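Local coordinates for protein xenavidin (Xenopus tropicalis, PDB 2UZ2) that binds biotin at one end of a beta-barrel and assembles into tetramers as a member of the avidin family, at residues B[11-16]-B[118-123]; B[18-23]-B[33-38]; B[26-31]-B[52-57]. All coordinates share one frame; numbering follows the deposited sequence. Where two conformers were deposited one is given.

Contact 1: residues B[11-16]-B[118-123]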
loop_
_atom_site.group_PDB
_atom_site.type_symbol
_atom_site.label_atom_id
_atom_site.label_comp_id
_atom_site.label_asym_id
_atom_site.label_seq_id
_atom_site.Cartn_x
_atom_site.Cartn_y
_atom_site.Cartn_z
ATOM N N GLN B 11 13.074 7.796 -22.161
ATOM C CA GLN B 11 11.761 8.339 -21.844
ATOM C C GLN B 11 10.733 7.241 -21.758
ATOM O O GLN B 11 10.741 6.293 -22.558
ATOM C CB GLN B 11 11.362 9.346 -22.902
ATOM C CG GLN B 11 12.353 10.471 -22.998
ATOM C CD GLN B 11 11.759 11.751 -23.526
ATOM O OE1 GLN B 11 12.494 12.554 -24.108
ATOM N NE2 GLN B 11 10.456 11.964 -23.330
ATOM N N TRP B 12 9.858 7.374 -20.774
ATOM C CA TRP B 12 8.773 6.439 -20.537
ATOM C C TRP B 12 7.520 7.253 -20.254
ATOM O O TRP B 12 7.601 8.394 -19.802
ATOM C CB TRP B 12 9.062 5.616 -19.282
ATOM C CG TRP B 12 10.376 4.851 -19.310
ATOM C CD1 TRP B 12 11.624 5.329 -18.959
ATOM C CD2 TRP B 12 10.559 3.480 -19.683
ATOM N NE1 TRP B 12 12.567 4.325 -19.109
ATOM C CE2 TRP B 12 11.933 3.183 -19.538
ATOM C CE3 TRP B 12 9.680 2.465 -20.118
ATOM C CZ2 TRP B 12 12.463 1.907 -19.826
ATOM C CZ3 TRP B 12 10.218 1.201 -20.421
ATOM C CH2 TRP B 12 11.576 0.940 -20.259
ATOM N N ARG B 13 6.364 6.644 -20.493
ATOM C CA ARG B 13 5.104 7.301 -20.140
ATOM C C ARG B 13 4.212 6.317 -19.426
ATOM O O ARG B 13 4.264 5.115 -19.686
ATOM C CB ARG B 13 4.375 7.777 -21.397
ATOM C CG ARG B 13 4.068 6.704 -22.429
ATOM C CD ARG B 13 3.058 7.180 -23.491
ATOM N NE ARG B 13 1.682 7.183 -22.995
ATOM C CZ ARG B 13 0.876 8.244 -23.012
ATOM N NH1 ARG B 13 1.293 9.402 -23.519
ATOM N NH2 ARG B 13 -0.354 8.147 -22.528
ATOM N N ASN B 14 3.370 6.816 -18.541
ATOM C CA ASN B 14 2.328 5.923 -18.009
ATOM C C ASN B 14 0.965 6.210 -18.614
ATOM O O ASN B 14 0.829 7.075 -19.473
ATOM C CB ASN B 14 2.315 5.924 -16.484
ATOM C CG ASN B 14 1.894 7.268 -15.890
ATOM O OD1 ASN B 14 1.235 8.066 -16.551
ATOM N ND2 ASN B 14 2.277 7.502 -14.619
ATOM N N LYS B 15 -0.066 5.494 -18.160
ATOM C CA LYS B 15 -1.373 5.603 -18.782
ATOM C C LYS B 15 -2.012 6.975 -18.547
ATOM O O LYS B 15 -2.882 7.395 -19.321
ATOM C CB LYS B 15 -2.274 4.427 -18.344
ATOM C CG LYS B 15 -1.550 3.043 -18.522
ATOM C CD LYS B 15 -2.376 1.810 -18.088
ATOM C CE LYS B 15 -3.026 1.120 -19.267
ATOM N NZ LYS B 15 -3.779 -0.113 -18.871
ATOM N N LEU B 16 -1.578 7.666 -17.490
ATOM C CA LEU B 16 -2.040 9.030 -17.185
ATOM C C LEU B 16 -1.383 10.079 -18.091
ATOM O O LEU B 16 -1.858 11.221 -18.161
ATOM C CB LEU B 16 -1.788 9.378 -15.718
ATOM C CG LEU B 16 -2.429 8.541 -14.601
ATOM C CD1 LEU B 16 -1.591 8.622 -13.283
ATOM C CD2 LEU B 16 -3.838 8.986 -14.413
ATOM N N THR B 118 1.857 1.316 -14.844
ATOM C CA THR B 118 2.788 0.660 -15.768
ATOM C C THR B 118 3.303 1.723 -16.750
ATOM O O THR B 118 2.532 2.564 -17.258
ATOM C CB THR B 118 2.157 -0.572 -16.495
ATOM O OG1 THR B 118 1.946 -1.645 -15.550
ATOM C CG2 THR B 118 3.053 -1.078 -17.603
ATOM N N PHE B 119 4.606 1.690 -16.995
ATOM C CA PHE B 119 5.242 2.626 -17.933
ATOM C C PHE B 119 5.664 1.891 -19.193
ATOM O O PHE B 119 6.128 0.768 -19.108
ATOM C CB PHE B 119 6.473 3.293 -17.306
ATOM C CG PHE B 119 6.143 4.230 -16.169
ATOM C CD1 PHE B 119 6.069 5.604 -16.376
ATOM C CD2 PHE B 119 5.939 3.733 -14.873
ATOM C CE1 PHE B 119 5.769 6.468 -15.312
ATOM C CE2 PHE B 119 5.669 4.599 -13.808
ATOM C CZ PHE B 119 5.607 5.977 -14.039
ATOM N N THR B 120 5.509 2.535 -20.353
ATOM C CA THR B 120 5.974 1.971 -21.616
ATOM C C THR B 120 6.821 3.022 -22.346
ATOM O O THR B 120 6.908 4.171 -21.923
ATOM C CB THR B 120 4.816 1.601 -22.524
ATOM O OG1 THR B 120 4.046 2.778 -22.786
ATOM C CG2 THR B 120 3.912 0.552 -21.850
ATOM N N ARG B 121 7.439 2.631 -23.445
ATOM C CA ARG B 121 8.127 3.610 -24.289
ATOM C C ARG B 121 7.131 4.469 -25.048
ATOM O O ARG B 121 5.951 4.103 -25.214
ATOM C CB ARG B 121 9.074 2.906 -25.253
ATOM C CG ARG B 121 10.120 2.126 -24.540
ATOM C CD ARG B 121 10.938 3.021 -23.694
ATOM N NE ARG B 121 12.198 2.381 -23.355
ATOM C CZ ARG B 121 13.201 3.003 -22.751
ATOM N NH1 ARG B 121 13.082 4.289 -22.433
ATOM N NH2 ARG B 121 14.328 2.343 -22.487
ATOM N N LEU B 122 7.597 5.634 -25.479
ATOM C CA LEU B 122 6.755 6.560 -26.237
ATOM C C LEU B 122 6.494 5.986 -27.635
ATOM O O LEU B 122 7.420 5.524 -28.321
ATOM C CB LEU B 122 7.392 7.969 -26.254
ATOM C CG LEU B 122 7.222 8.855 -24.992
ATOM C CD1 LEU B 122 7.321 8.104 -23.656
ATOM C CD2 LEU B 122 8.190 10.046 -24.954
ATOM N N SER B 123 5.221 5.986 -28.032
ATOM C CA SER B 123 4.777 5.353 -29.269
ATOM C C SER B 123 5.099 6.194 -30.503
ATOM O O SER B 123 6.192 6.751 -30.621
ATOM C CB SER B 123 3.272 5.073 -29.193
ATOM O OG SER B 123 2.771 4.602 -30.432
HETATM O O HOH W 1 10.422 6.357 -25.280
#
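Arg13 and Thr120 make the antiparallel hydrogen-bonded pair where strand 11-14 meets strand 118-121, the short segments running at 135° to each other with axes 4.4 Å apart at their closest. The pairing joins the first strand of the chain to the last and closes the eight-stranded avidin barrel. Its two backbone bonds, Arg13 N to Thr120 O and Thr120 N to Arg13 O, are both 2.9 Å long.

Beside this pair the guanidinium of Arg121 lies flat on one face of the Trp12 indole, the planes 13° apart. This is a cation-pi stack, tightest where Arg121 CZ comes 3.2 Å from Trp12 CZ2. A bend at chi2 (-60°) turns Arg121 CD back, and CD adds a CH-pi contact 3.8 Å from the centroid of the six-membered ring of Trp12. Arg121 NH1 donates to Gln11 O at 3.1 Å; the oxygen lies in the guanidinium plane, whereas the donor stands above the carbonyl plane. Arg121 NE forms a salt bridge with Glu90 and NH2 bonds Gln9 O, so three directions fix the rotation of the group, while Trp12 NE1 is held by Leu8 O.

Further along, Asn14 and Phe119 lie side by side, Asn14 CB over one ring face near the rim, 3.7 Å from Phe119 CE1. Asn14 ND2 bonds biotin O3 and OD1 accepts from Ser18 N, which ties the barrel seam to the ligand pocket.

Leu122 lies against strand 11-14: CD1 rests on the backbone at Trp12 and Arg13, and CD2 lies 3.4 Å from Gln11 NE2.

Contact 2: residues B[18-23]-B[33-38]; sequences SNLIIE and GTYFTS. With BTN (biotin), chain D.
Ser18 holds OG anti to its carbonyl carbon (chi1 -58°), and Tyr35 holds CG anti to its backbone N (chi1 -162°); the hydroxyls of both side chains reach biotin O3. Ser18 OG and Tyr35 OH each donate to O3 at 2.7 Å. Ser18 OG in turn accepts from Ser38 N at 3.0 Å in a nearly straight bond. Thr37 OG1 accepts from biotin N2 at 2.8 Å and also bonds Val39 O. With Asn14 ND2 as a third donor to O3, the ureido carbonyl is probably polarised toward a negative oxygen.

The Tyr35 ring is set between ligand and core: O3 lies at its edge, as does Leu20 CD1, 3.9 Å from Tyr35 CD1, and Asn19 O stands over one face, toward the rim. A phenylalanine in place of Tyr35 lacks the hydroxyl and would probably leave O3 with two protein donors instead of three.

Backbone bonds at Asn19-Phe36 and Ile21-Thr34 hold the strands in register. At Gly33, a side chain would clash with Ile21 O, only 3.1 Å from Gly33 CA. The whole is an antiparallel hairpin whose open end carries part of the ureido-binding site of the avidin barrel.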
loop_
_atom_site.group_PDB
_atom_site.type_symbol
_atom_site.label_atom_id
_atom_site.label_comp_id
_atom_site.label_asym_id
_atom_site.label_seq_id
_atom_site.Cartn_x
_atom_site.Cartn_y
_atom_site.Cartn_z
ATOM N N SER B 18 1.905 10.893 -17.833
ATOM C CA SER B 18 3.100 11.390 -17.148
ATOM C C SER B 18 4.349 10.856 -17.832
ATOM O O SER B 18 4.321 9.774 -18.405
ATOM C CB SER B 18 3.118 10.988 -15.672
ATOM O OG SER B 18 1.950 11.498 -15.050
ATOM N N ASN B 19 5.407 11.649 -17.771
ATOM C CA ASN B 19 6.636 11.369 -18.483
ATOM C C ASN B 19 7.787 11.162 -17.499
ATOM O O ASN B 19 8.105 12.068 -16.715
ATOM C CB ASN B 19 6.884 12.567 -19.399
ATOM C CG ASN B 19 8.146 12.461 -20.191
ATOM O OD1 ASN B 19 8.464 11.398 -20.738
ATOM N ND2 ASN B 19 8.869 13.584 -20.309
ATOM N N LEU B 20 8.417 9.973 -17.543
ATOM C CA LEU B 20 9.555 9.634 -16.683
ATOM C C LEU B 20 10.795 9.660 -17.577
ATOM O O LEU B 20 10.775 9.025 -18.613
ATOM C CB LEU B 20 9.351 8.238 -16.076
ATOM C CG LEU B 20 10.606 7.550 -15.513
ATOM C CD1 LEU B 20 11.154 8.306 -14.257
ATOM C CD2 LEU B 20 10.279 6.079 -15.222
ATOM N N ILE B 21 11.818 10.414 -17.205
ATOM C CA ILE B 21 13.062 10.429 -18.026
ATOM C C ILE B 21 14.191 10.015 -17.122
ATOM O O ILE B 21 14.409 10.605 -16.068
ATOM C CB ILE B 21 13.351 11.799 -18.682
ATOM C CG1 ILE B 21 12.185 12.197 -19.589
ATOM C CG2 ILE B 21 14.707 11.711 -19.499
ATOM C CD1 ILE B 21 12.383 13.548 -20.294
ATOM N N ILE B 22 14.909 8.983 -17.519
ATOM C CA ILE B 22 16.101 8.559 -16.765
ATOM C C ILE B 22 17.307 8.949 -17.592
ATOM O O ILE B 22 17.476 8.460 -18.724
ATOM C CB ILE B 22 16.036 7.055 -16.396
ATOM C CG1 ILE B 22 14.892 6.878 -15.383
ATOM C CG2 ILE B 22 17.362 6.583 -15.719
ATOM C CD1 ILE B 22 14.553 5.478 -14.960
ATOM N N GLU B 23 18.124 9.835 -17.010
ATOM C CA GLU B 23 19.214 10.541 -17.695
ATOM C C GLU B 23 20.444 9.644 -17.817
ATOM O O GLU B 23 21.112 9.636 -18.844
ATOM C CB GLU B 23 19.622 11.800 -16.898
ATOM C CG GLU B 23 18.640 12.983 -16.915
ATOM C CD GLU B 23 18.774 13.941 -15.690
ATOM O OE1 GLU B 23 19.667 13.758 -14.802
ATOM O OE2 GLU B 23 17.974 14.895 -15.602
ATOM N N GLY B 33 17.273 11.489 -12.963
ATOM C CA GLY B 33 16.432 11.903 -14.062
ATOM C C GLY B 33 15.390 12.895 -13.613
ATOM O O GLY B 33 15.587 13.642 -12.646
ATOM N N THR B 34 14.315 12.929 -14.373
ATOM C CA THR B 34 13.215 13.855 -14.054
ATOM C C THR B 34 11.867 13.197 -14.260
ATOM O O THR B 34 11.729 12.223 -14.994
ATOM C CB THR B 34 13.255 15.125 -14.918
ATOM O OG1 THR B 34 13.186 14.784 -16.319
ATOM C CG2 THR B 34 14.520 15.929 -14.654
ATOM N N TYR B 35 10.860 13.796 -13.645
ATOM C CA TYR B 35 9.495 13.288 -13.801
ATOM C C TYR B 35 8.588 14.474 -14.066
ATOM O O TYR B 35 8.636 15.516 -13.367
ATOM C CB TYR B 35 9.075 12.583 -12.518
ATOM C CG TYR B 35 7.910 11.671 -12.711
ATOM C CD1 TYR B 35 8.104 10.282 -12.866
ATOM C CD2 TYR B 35 6.624 12.159 -12.678
ATOM C CE1 TYR B 35 7.012 9.422 -13.008
ATOM C CE2 TYR B 35 5.528 11.293 -12.845
ATOM C CZ TYR B 35 5.753 9.927 -13.008
ATOM O OH TYR B 35 4.625 9.116 -13.163
ATOM N N PHE B 36 7.743 14.334 -15.078
ATOM C CA PHE B 36 6.781 15.364 -15.339
ATOM C C PHE B 36 5.382 14.761 -15.191
ATOM O O PHE B 36 4.924 13.957 -16.033
ATOM C CB PHE B 36 6.906 16.036 -16.703
ATOM C CG PHE B 36 5.942 17.188 -16.833
ATOM C CD1 PHE B 36 6.333 18.451 -16.480
ATOM C CD2 PHE B 36 4.611 16.967 -17.178
ATOM C CE1 PHE B 36 5.457 19.525 -16.565
ATOM C CE2 PHE B 36 3.690 18.026 -17.235
ATOM C CZ PHE B 36 4.121 19.318 -16.918
ATOM N N THR B 37 4.707 15.124 -14.121
ATOM C CA THR B 37 3.391 14.497 -13.897
ATOM C C THR B 37 2.233 15.177 -14.650
ATOM O O THR B 37 2.152 16.401 -14.733
ATOM C CB THR B 37 3.048 14.392 -12.399
ATOM O OG1 THR B 37 1.828 13.659 -12.279
ATOM C CG2 THR B 37 2.871 15.777 -11.791
ATOM N N SER B 38 1.312 14.377 -15.181
ATOM C CA SER B 38 0.155 14.921 -15.880
ATOM C C SER B 38 -0.981 15.170 -14.894
ATOM O O SER B 38 -2.008 15.785 -15.248
ATOM C CB SER B 38 -0.296 13.976 -16.988
ATOM O OG SER B 38 0.554 14.087 -18.107
HETATM C C11 BTN D . 1.371 17.033 -5.523
HETATM O O11 BTN D . 1.441 17.328 -4.307
HETATM O O12 BTN D . 0.339 17.381 -6.148
HETATM C C10 BTN D . 2.491 16.289 -6.226
HETATM C C9 BTN D . 2.033 15.638 -7.527
HETATM C C8 BTN D . 1.571 14.189 -7.288
HETATM C C7 BTN D . 1.608 13.338 -8.545
HETATM C C2 BTN D . 1.178 11.887 -8.290
HETATM S S1 BTN D . 2.343 11.056 -7.428
HETATM C C6 BTN D . 1.741 9.438 -8.033
HETATM C C5 BTN D . 0.962 9.587 -9.328
HETATM N N1 BTN D . 1.663 9.156 -10.541
HETATM C C3 BTN D . 1.803 10.186 -11.389
HETATM O O3 BTN D . 2.128 10.107 -12.756
HETATM N N2 BTN D . 1.539 11.332 -10.766
HETATM C C4 BTN D . 0.787 11.088 -9.544
HETATM O O HOH W 2 10.413 14.289 -17.187
HETATM O O HOH W 3 15.803 14.216 -17.241
#

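Contact 3: residues B[26-31]-B[52-57]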
loop_
_atom_site.group_PDB
_atom_site.type_symbol
_atom_site.label_atom_id
_atom_site.label_comp_id
_atom_site.label_asym_id
_atom_site.label_seq_id
_atom_site.Cartn_x
_atom_site.Cartn_y
_atom_site.Cartn_z
ATOM N N SER B 26 24.573 4.537 -13.394
ATOM C CA SER B 26 25.964 4.235 -13.036
ATOM C C SER B 26 26.166 2.752 -12.752
ATOM O O SER B 26 25.210 2.002 -12.609
ATOM C CB SER B 26 26.350 5.077 -11.822
ATOM O OG SER B 26 26.300 6.448 -12.170
ATOM N N GLN B 27 27.431 2.344 -12.650
ATOM C CA GLN B 27 27.759 0.928 -12.459
ATOM C C GLN B 27 27.291 0.390 -11.109
ATOM O O GLN B 27 27.172 -0.824 -10.934
ATOM C CB GLN B 27 29.255 0.682 -12.663
ATOM C CG GLN B 27 30.145 1.337 -11.622
ATOM C CD GLN B 27 31.554 0.821 -11.685
ATOM O OE1 GLN B 27 31.783 -0.379 -11.808
ATOM N NE2 GLN B 27 32.508 1.713 -11.554
ATOM N N ASN B 28 26.986 1.288 -10.171
ATOM C CA ASN B 28 26.520 0.823 -8.862
ATOM C C ASN B 28 25.007 0.736 -8.874
ATOM O O ASN B 28 24.373 0.493 -7.829
ATOM C CB ASN B 28 26.971 1.748 -7.725
ATOM C CG ASN B 28 26.378 3.124 -7.797
ATOM O OD1 ASN B 28 25.864 3.579 -8.836
ATOM N ND2 ASN B 28 26.402 3.822 -6.648
ATOM N N GLY B 29 24.427 1.002 -10.046
ATOM C CA GLY B 29 22.929 0.970 -10.224
ATOM C C GLY B 29 22.232 2.302 -9.990
ATOM O O GLY B 29 21.005 2.456 -10.241
ATOM N N GLU B 30 22.978 3.305 -9.529
ATOM C CA GLU B 30 22.332 4.594 -9.199
ATOM C C GLU B 30 21.912 5.298 -10.463
ATOM O O GLU B 30 22.647 5.310 -11.452
ATOM C CB GLU B 30 23.312 5.469 -8.408
ATOM C CG GLU B 30 22.678 6.753 -7.774
ATOM C CD GLU B 30 23.659 7.436 -6.799
ATOM O OE1 GLU B 30 24.761 6.873 -6.560
ATOM O OE2 GLU B 30 23.310 8.510 -6.255
ATOM N N PHE B 31 20.744 5.928 -10.437
ATOM C CA PHE B 31 20.331 6.694 -11.575
ATOM C C PHE B 31 19.704 8.009 -11.164
ATOM O O PHE B 31 19.254 8.177 -10.009
ATOM C CB PHE B 31 19.419 5.875 -12.540
ATOM C CG PHE B 31 18.098 5.403 -11.965
ATOM C CD1 PHE B 31 16.993 6.270 -11.918
ATOM C CD2 PHE B 31 17.936 4.085 -11.527
ATOM C CE1 PHE B 31 15.745 5.832 -11.428
ATOM C CE2 PHE B 31 16.680 3.628 -11.012
ATOM C CZ PHE B 31 15.582 4.531 -10.975
ATOM N N THR B 52 15.938 10.607 -8.028
ATOM C CA THR B 52 17.160 9.787 -7.821
ATOM C C THR B 52 16.698 8.393 -7.413
ATOM O O THR B 52 15.670 8.246 -6.717
ATOM C CB THR B 52 18.065 10.342 -6.694
ATOM O OG1 THR B 52 19.344 9.684 -6.745
ATOM C CG2 THR B 52 17.446 10.092 -5.298
ATOM N N GLY B 53 17.436 7.368 -7.833
ATOM C CA GLY B 53 17.073 6.024 -7.427
ATOM C C GLY B 53 18.148 5.037 -7.807
ATOM O O GLY B 53 19.311 5.411 -8.071
ATOM N N TYR B 54 17.758 3.773 -7.755
ATOM C CA TYR B 54 18.679 2.666 -8.102
ATOM C C TYR B 54 17.940 1.593 -8.835
ATOM O O TYR B 54 16.768 1.323 -8.525
ATOM C CB TYR B 54 19.198 1.979 -6.864
ATOM C CG TYR B 54 20.074 2.753 -5.929
ATOM C CD1 TYR B 54 21.439 2.898 -6.143
ATOM C CD2 TYR B 54 19.487 3.270 -4.778
ATOM C CE1 TYR B 54 22.222 3.612 -5.204
ATOM C CE2 TYR B 54 20.193 3.911 -3.886
ATOM C CZ TYR B 54 21.510 4.111 -4.066
ATOM O OH TYR B 54 22.153 4.799 -3.091
ATOM N N GLN B 55 18.658 0.958 -9.765
ATOM C CA GLN B 55 18.216 -0.303 -10.346
ATOM C C GLN B 55 19.228 -1.380 -10.074
ATOM O O GLN B 55 20.428 -1.080 -9.912
ATOM C CB GLN B 55 17.986 -0.182 -11.856
ATOM C CG GLN B 55 19.235 0.079 -12.706
ATOM C CD GLN B 55 19.047 -0.204 -14.176
ATOM O OE1 GLN B 55 19.078 0.724 -14.982
ATOM N NE2 GLN B 55 18.870 -1.476 -14.555
ATOM N N LYS B 56 18.751 -2.610 -10.071
ATOM C CA LYS B 56 19.648 -3.756 -10.266
ATOM C C LYS B 56 20.089 -3.817 -11.718
ATOM O O LYS B 56 19.315 -3.485 -12.613
ATOM C CB LYS B 56 18.972 -5.059 -9.918
ATOM C CG LYS B 56 18.346 -5.063 -8.577
ATOM C CD LYS B 56 19.349 -4.968 -7.472
ATOM C CE LYS B 56 18.652 -4.611 -6.227
ATOM N NZ LYS B 56 19.467 -4.650 -4.944
ATOM N N LEU B 57 21.326 -4.251 -11.948
ATOM C CA LEU B 57 21.842 -4.376 -13.321
ATOM C C LEU B 57 21.776 -5.841 -13.779
ATOM O O LEU B 57 22.722 -6.409 -14.248
ATOM C CB LEU B 57 23.246 -3.755 -13.406
ATOM C CG LEU B 57 23.176 -2.225 -13.265
ATOM C CD1 LEU B 57 24.570 -1.657 -13.023
ATOM C CD2 LEU B 57 22.599 -1.580 -14.527
HETATM O O HOH W 4 24.629 5.415 -3.650
#
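The Phe31 ring carries the backbone of Gly53 over one face, with Gly53 CA in a CH-pi contact 4.2 Å from the ring centroid, and meets Gln55 N at its edge. Phe31 CG sits between its own backbone N and carbonyl carbon (chi1 63°), the crowded position. The ring is pressed close to the chain, with CE2 3.2 Å from Tyr54 C, and a side chain at position 53 would be tight against Phe31 CZ. The Tyr54 ring has Gly29 C at its edge, Glu30 CA beside it at 3.6 Å from CD1, and a water in its plane that bridges Tyr54 OH and Glu30 OE1.

Between the rings runs an antiparallel ladder in which Phe31 and Gly53 form the hydrogen-bonded pair. Phe31 N reaches Gly53 O at 2.8 Å, and Gln55 N reaches Gly29 O at the same length. Strand 30-36 is entered through a type I turn, Ser26 to Gly29, overlapped at its end by an Asx turn in which Asn28 OD1 accepts from Glu30 N at 3.0 Å. Gly29 has a positive phi (91°), and a CB there would clash with Gln55 O. Leu57 packs CD1 against this turn, 3.4 Å from Gln27 O.

Phe31 also packs on Phe63, Phe65 and Ile22 of the barrel. On the other face of the sheet Tyr54 meets the ring of His68 of the third subunit, and Thr52 OG1 bonds Thr52 of that subunit. The chemistry is thus divided: an aromatic ring against glycine backbone faces the barrel core, while tyrosine, threonine and a water-bridged carboxylate form a polar face at the subunit interface.

Overall arrangement
All three contacts pair strands of one antiparallel barrel and each mixes buried with exposed residues, but contact 2 lies nearest the centre of the chain and contact 3 farthest out. Contacts 1 and 2 touch, since strands 10-14 and 19-25 are neighbours, and both supply donors to the biotin ureido oxygen. Contacts 2 and 3 share strand 30-36 and meet where Ile22 packs on Phe31; contacts 1 and 3 do not touch, their centres about 20 Å apart. Their chemistry follows their place: a cationic stack at the seam that closes the barrel, hydroxyl donors at the ligand, and glycine-backed aromatic packing beside a polar subunit interface.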